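Local coordinates for oligopeptide ABC transporter, periplasmic oligopeptide-binding protein, putative (Thermotoga maritima MSB8, PDB 5IPW), which probably binds oligopeptides in the periplasm as the solute-binding component of an ABC-type peptide transporter, at residues A[66-69]-A[70-74]; A[316-319]-A[320-323]; A[414-417]-A[418-421]. All coordinates share one frame; numbering follows the deposited sequence.

Contact 1: A[66-69]-A[70-74]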
# COMPACT_ATOMS: atom_id res chain seq x y z
N VAL A 66 -15.51 7.50 -13.53
CA VAL A 66 -16.51 8.12 -12.67
C VAL A 66 -15.96 8.29 -11.25
O VAL A 66 -15.21 7.44 -10.77
CB VAL A 66 -17.82 7.28 -12.62
CG1 VAL A 66 -18.45 7.20 -13.99
CG2 VAL A 66 -17.57 5.88 -12.08
N TRP A 67 -16.33 9.39 -10.60
CA TRP A 67 -15.97 9.60 -9.18
C TRP A 67 -17.10 10.23 -8.35
O TRP A 67 -18.12 10.67 -8.88
CB TRP A 67 -14.69 10.44 -9.08
CG TRP A 67 -14.86 11.93 -9.28
CD1 TRP A 67 -15.77 12.57 -10.07
CD2 TRP A 67 -14.05 12.95 -8.69
NE1 TRP A 67 -15.59 13.93 -10.00
CE2 TRP A 67 -14.54 14.19 -9.16
CE3 TRP A 67 -12.97 12.95 -7.81
CZ2 TRP A 67 -13.99 15.41 -8.78
CZ3 TRP A 67 -12.41 14.16 -7.43
CH2 TRP A 67 -12.93 15.38 -7.91
N LYS A 68 -16.88 10.26 -7.04
CA LYS A 68 -17.85 10.79 -6.08
C LYS A 68 -17.58 12.26 -5.68
O LYS A 68 -17.86 12.66 -4.55
CB LYS A 68 -17.86 9.90 -4.83
CG LYS A 68 -18.40 8.51 -5.11
CD LYS A 68 -18.26 7.60 -3.90
CE LYS A 68 -18.94 6.27 -4.15
NZ LYS A 68 -18.64 5.30 -3.07
N GLY A 69 -17.04 13.04 -6.62
CA GLY A 69 -16.73 14.45 -6.39
C GLY A 69 -15.51 14.68 -5.51
O GLY A 69 -14.81 13.73 -5.14
N PRO A 70 -15.26 15.95 -5.14
CA PRO A 70 -14.10 16.38 -4.36
C PRO A 70 -13.73 15.47 -3.20
O PRO A 70 -12.55 15.32 -2.88
CB PRO A 70 -14.52 17.76 -3.85
CG PRO A 70 -15.40 18.28 -4.94
CD PRO A 70 -16.12 17.10 -5.51
N SER A 71 -14.73 14.88 -2.57
CA SER A 71 -14.56 13.85 -1.55
C SER A 71 -13.64 12.72 -2.00
O SER A 71 -12.91 12.14 -1.21
CB SER A 71 -15.93 13.26 -1.22
OG SER A 71 -15.80 12.05 -0.50
N ASP A 72 -13.70 12.40 -3.29
CA ASP A 72 -12.97 11.28 -3.88
C ASP A 72 -11.58 11.72 -4.37
O ASP A 72 -11.10 11.26 -5.39
CB ASP A 72 -13.80 10.74 -5.05
CG ASP A 72 -13.69 9.24 -5.22
OD1 ASP A 72 -12.92 8.58 -4.49
OD2 ASP A 72 -14.41 8.74 -6.11
N ARG A 73 -10.94 12.59 -3.59
CA ARG A 73 -9.67 13.24 -3.95
C ARG A 73 -8.58 12.23 -4.33
O ARG A 73 -7.94 12.36 -5.38
CB ARG A 73 -9.21 14.11 -2.77
CG ARG A 73 -7.82 14.73 -2.88
CD ARG A 73 -7.51 15.57 -1.65
NE ARG A 73 -8.32 16.78 -1.60
CZ ARG A 73 -8.03 17.93 -2.21
NH1 ARG A 73 -6.92 18.07 -2.93
NH2 ARG A 73 -8.85 18.97 -2.10
N TRP A 74 -8.38 11.23 -3.48
CA TRP A 74 -7.22 10.35 -3.57
C TRP A 74 -7.26 9.36 -4.73
O TRP A 74 -6.24 8.78 -5.08
CB TRP A 74 -7.00 9.61 -2.26
CG TRP A 74 -6.80 10.56 -1.16
CD1 TRP A 74 -7.67 10.84 -0.16
CD2 TRP A 74 -5.67 11.43 -0.97
NE1 TRP A 74 -7.15 11.81 0.66
CE2 TRP A 74 -5.93 12.19 0.18
CE3 TRP A 74 -4.47 11.62 -1.66
CZ2 TRP A 74 -5.02 13.13 0.67
CZ3 TRP A 74 -3.57 12.55 -1.18
CH2 TRP A 74 -3.85 13.29 -0.02
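Trp67 and Asp72 meet across a tight turn that carries the chain from the end of strand 62-67 into helix 73-80. Followed outward, Trp67 begins at CB, which lies 3.4 Å from Asp72 OD2. Its CG sits between the backbone N and the carbonyl carbon (chi1 79°), which turns the indole back against the turn. CE3 then meets the carbonyl of Asp72, whose O lies in the ring plane 3.5 Å away, an approach at the ring edge. At the far end of the six-membered ring CH2 comes 3.7 Å from Pro70 N, which rides over one face with Gly69 CA over the centre of the indole. Tyr253 stacks on the same indole and His279 meets it edge-to-face, joining the turn to strands 252-257 and 276-281 of the same sheet. With an alanine here the indole is gone, which would probably leave the Gly69-Pro70 peptide without its support and Tyr253 without its stacking partner. The turn itself is closed by Asp72 N bonding to Gly69 O, an i to i+3 step, while Gly69 makes the bend with a positive phi of 73°. Lys68 N-H also bonds Asp72 OD2, 3.0 Å and nearly straight at 167°, meeting it on its anti side. His303 NE2 bonds OD2 as well, and Arg302 pairs with OD1; Lys68 NZ goes instead to Asp285. A buried carboxylate held by a backbone N-H, an imidazole and a guanidinium is likely to stay charged, and it links the residue just after the strand to the one just before the helix.

Contact 2: A[316-319]-A[320-323]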
# COMPACT_ATOMS: atom_id res chain seq x y z
N LEU A 316 -22.08 -10.14 -12.02
CA LEU A 316 -22.68 -9.18 -12.93
C LEU A 316 -21.65 -8.54 -13.87
O LEU A 316 -21.92 -8.35 -15.06
CB LEU A 316 -23.43 -8.11 -12.13
CG LEU A 316 -24.64 -7.50 -12.81
CD1 LEU A 316 -25.72 -8.55 -13.03
CD2 LEU A 316 -25.20 -6.37 -11.96
N LEU A 317 -20.48 -8.21 -13.33
CA LEU A 317 -19.38 -7.65 -14.14
C LEU A 317 -18.92 -8.65 -15.18
O LEU A 317 -18.74 -8.32 -16.35
CB LEU A 317 -18.19 -7.27 -13.25
CG LEU A 317 -18.37 -6.04 -12.37
CD1 LEU A 317 -17.41 -6.08 -11.19
CD2 LEU A 317 -18.18 -4.76 -13.17
N MET A 318 -18.74 -9.89 -14.74
CA MET A 318 -18.35 -10.96 -15.65
C MET A 318 -19.42 -11.18 -16.71
O MET A 318 -19.13 -11.09 -17.90
CB MET A 318 -18.08 -12.25 -14.87
CG MET A 318 -16.91 -12.14 -13.90
SD MET A 318 -15.26 -12.43 -14.57
CE MET A 318 -15.39 -12.07 -16.33
N GLU A 319 -20.66 -11.43 -16.27
CA GLU A 319 -21.78 -11.67 -17.20
C GLU A 319 -21.90 -10.57 -18.24
O GLU A 319 -22.26 -10.84 -19.38
CB GLU A 319 -23.11 -11.80 -16.44
CG GLU A 319 -23.23 -13.03 -15.54
CD GLU A 319 -23.36 -14.34 -16.30
OE1 GLU A 319 -23.53 -14.32 -17.55
OE2 GLU A 319 -23.31 -15.39 -15.63
N ASN A 320 -21.59 -9.34 -17.86
CA ASN A 320 -21.72 -8.22 -18.79
C ASN A 320 -20.48 -7.81 -19.59
O ASN A 320 -20.57 -6.91 -20.44
CB ASN A 320 -22.26 -7.00 -18.04
CG ASN A 320 -23.75 -7.08 -17.83
OD1 ASN A 320 -24.51 -6.59 -18.66
ND2 ASN A 320 -24.17 -7.70 -16.74
N SER A 321 -19.34 -8.47 -19.37
CA SER A 321 -18.10 -8.13 -20.09
C SER A 321 -18.32 -8.17 -21.59
O SER A 321 -17.97 -7.22 -22.30
CB SER A 321 -16.94 -9.04 -19.69
OG SER A 321 -17.29 -10.41 -19.64
N GLN A 322 -18.94 -9.24 -22.06
CA GLN A 322 -19.13 -9.46 -23.48
C GLN A 322 -19.98 -8.35 -24.10
O GLN A 322 -19.54 -7.66 -25.03
CB GLN A 322 -19.74 -10.85 -23.72
CG GLN A 322 -18.98 -11.71 -24.71
CD GLN A 322 -19.10 -11.20 -26.14
OE1 GLN A 322 -20.16 -10.72 -26.55
NE2 GLN A 322 -18.02 -11.32 -26.91
N SER A 323 -21.19 -8.15 -23.56
CA SER A 323 -22.08 -7.08 -24.06
C SER A 323 -21.49 -5.68 -23.84
O SER A 323 -21.59 -4.82 -24.72
CB SER A 323 -23.49 -7.18 -23.43
OG SER A 323 -23.46 -7.35 -22.02
O HOH W 1 -22.37 -9.87 -21.74
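Leu316 to Ser323 run as continuous helix, the later part of helix 311-324, and Asn320 N closes an i to i+4 turn on Leu316 O at 3.0 Å. Within this alpha-helix, Asn and Ser side chains bond back to carbonyls of the preceding turn. Asn320 keeps CG beside its backbone N (chi1 -79°), and this brings ND2 to the same Leu316 O, 2.9 Å away. Backbone N and amide N reach that oxygen from opposite faces of the carbonyl plane, and the oxygen lies close to the plane of the Asn320 amide. CG of Leu316 runs alongside, 4.0 Å from Asn320 ND2. Ser321 repeats the scheme one step shorter: its OG donates to Met318 O in the carbonyl plane, whereas its N, 3.0 Å from that oxygen, comes from well above the plane. Two donors thus grip each carbonyl. Around the helix, Leu317 packs on Leu289 of helix 285-293, Met318 lies on strand 326-333, and Asn320 and Ser321 also touch Tyr326, whose OH bonds to Leu317 O. In the next turn a water bridges the i and i+4 positions, donating to Glu319 O at 2.6 Å and accepting from Ser323 N at 2.8 Å.

Contact 3: A[414-417]-A[418-421]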
# COMPACT_ATOMS: atom_id res chain seq x y z
N ASN A 414 -6.23 -34.33 15.08
CA ASN A 414 -6.68 -35.22 16.15
C ASN A 414 -5.53 -35.98 16.77
O ASN A 414 -5.42 -36.06 17.99
CB ASN A 414 -7.74 -36.20 15.64
CG ASN A 414 -9.14 -35.74 15.94
OD1 ASN A 414 -9.40 -35.25 17.04
ND2 ASN A 414 -10.05 -35.87 14.98
N LYS A 415 -4.66 -36.50 15.91
CA LYS A 415 -3.47 -37.19 16.36
C LYS A 415 -2.55 -36.25 17.13
O LYS A 415 -2.08 -36.59 18.21
CB LYS A 415 -2.73 -37.82 15.16
CG LYS A 415 -1.63 -38.80 15.54
CD LYS A 415 -2.18 -40.05 16.23
CE LYS A 415 -1.39 -40.40 17.49
NZ LYS A 415 -2.17 -41.27 18.41
N LEU A 416 -2.30 -35.07 16.58
CA LEU A 416 -1.41 -34.08 17.22
C LEU A 416 -1.86 -33.67 18.63
O LEU A 416 -1.02 -33.36 19.49
CB LEU A 416 -1.21 -32.84 16.33
CG LEU A 416 0.07 -32.83 15.49
CD1 LEU A 416 0.01 -31.73 14.44
CD2 LEU A 416 1.32 -32.67 16.36
N LEU A 417 -3.17 -33.67 18.86
CA LEU A 417 -3.70 -33.40 20.19
C LEU A 417 -3.42 -34.59 21.12
O LEU A 417 -2.99 -34.41 22.26
CB LEU A 417 -5.20 -33.12 20.11
CG LEU A 417 -5.64 -31.90 19.28
CD1 LEU A 417 -7.17 -31.81 19.24
CD2 LEU A 417 -5.03 -30.61 19.81
N ASP A 418 -3.64 -35.80 20.60
CA ASP A 418 -3.32 -37.02 21.35
C ASP A 418 -1.86 -37.01 21.79
O ASP A 418 -1.54 -37.41 22.90
CB ASP A 418 -3.61 -38.28 20.52
CG ASP A 418 -5.07 -38.38 20.10
OD1 ASP A 418 -5.94 -37.75 20.74
OD2 ASP A 418 -5.35 -39.09 19.11
N GLU A 419 -0.97 -36.53 20.92
CA GLU A 419 0.45 -36.39 21.28
C GLU A 419 0.66 -35.49 22.50
O GLU A 419 1.58 -35.72 23.28
CB GLU A 419 1.29 -35.86 20.10
CG GLU A 419 1.95 -36.93 19.24
CD GLU A 419 1.18 -37.28 17.97
OE1 GLU A 419 1.18 -38.46 17.57
OE2 GLU A 419 0.58 -36.37 17.36
N MET A 420 -0.18 -34.46 22.65
CA MET A 420 -0.06 -33.51 23.76
C MET A 420 -0.51 -34.09 25.10
O MET A 420 -0.00 -33.70 26.16
CB MET A 420 -0.85 -32.23 23.46
CG MET A 420 -0.33 -31.43 22.27
SD MET A 420 -1.40 -30.05 21.80
CE MET A 420 -1.67 -29.24 23.38
N GLY A 421 -1.44 -35.04 25.06
CA GLY A 421 -2.00 -35.62 26.26
C GLY A 421 -3.39 -35.11 26.55
O GLY A 421 -3.93 -35.35 27.62
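Leu417 O draws two N-H groups at the C-terminal end of helix 410-420: Gly421 N, 3.3 Å away and in the carbonyl plane, and Met420 N, whose bond is weak. Gly421, the first residue to leave helical angles, has a phi of 104°, where a side chain would crowd the preceding carbonyl O. Two residues earlier the ordinary i to i+4 pattern holds, Glu419 N reaching Lys415 O at 2.9 Å. Leu417 and Met420 point the same way side by side, CD2 to SD 4.2 Å, and both lie against helix 359-367, Leu417 on Phe361 and Ala364. On the solvent side Lys415 leaves with CG anti to the backbone N (chi1 -168°) and bends further out, crossing Asp418 and Glu419 at about right angles. Its NZ forms a long salt bridge of 3.9 Å to Asp418 OD2, while its CE lies by Glu419 OE1. OD1 of Asp418 is taken by Arg431, which also reaches Asn414 OD1 weakly; Asn414 ND2 bonds to Gln463 O. Two carboxylates so near the carbonyl end of a helix would be expected to interact unfavourably with the helix dipole, and Lys415 and Arg431 probably offset part of that cost.

From the N terminus the three contacts come in series, each within one unbroken run of chain, so none nests in or crosses another. Contact 1 turns strand 62-67, an outer strand of a mixed sheet, into helix 73-80. Contact 2 lies about 25 Å away between centres, along helix 311-324 just before strand 326-333. The two do not touch, yet both lean on helix 285-293, contact 1 through Val66 and Lys68, contact 2 through Leu316, Leu317 and Asn320. Contact 3 ends helix 410-420 against helix 359-367, about 55 Å from contact 1 between centres and on the opposite side of the chain's centre.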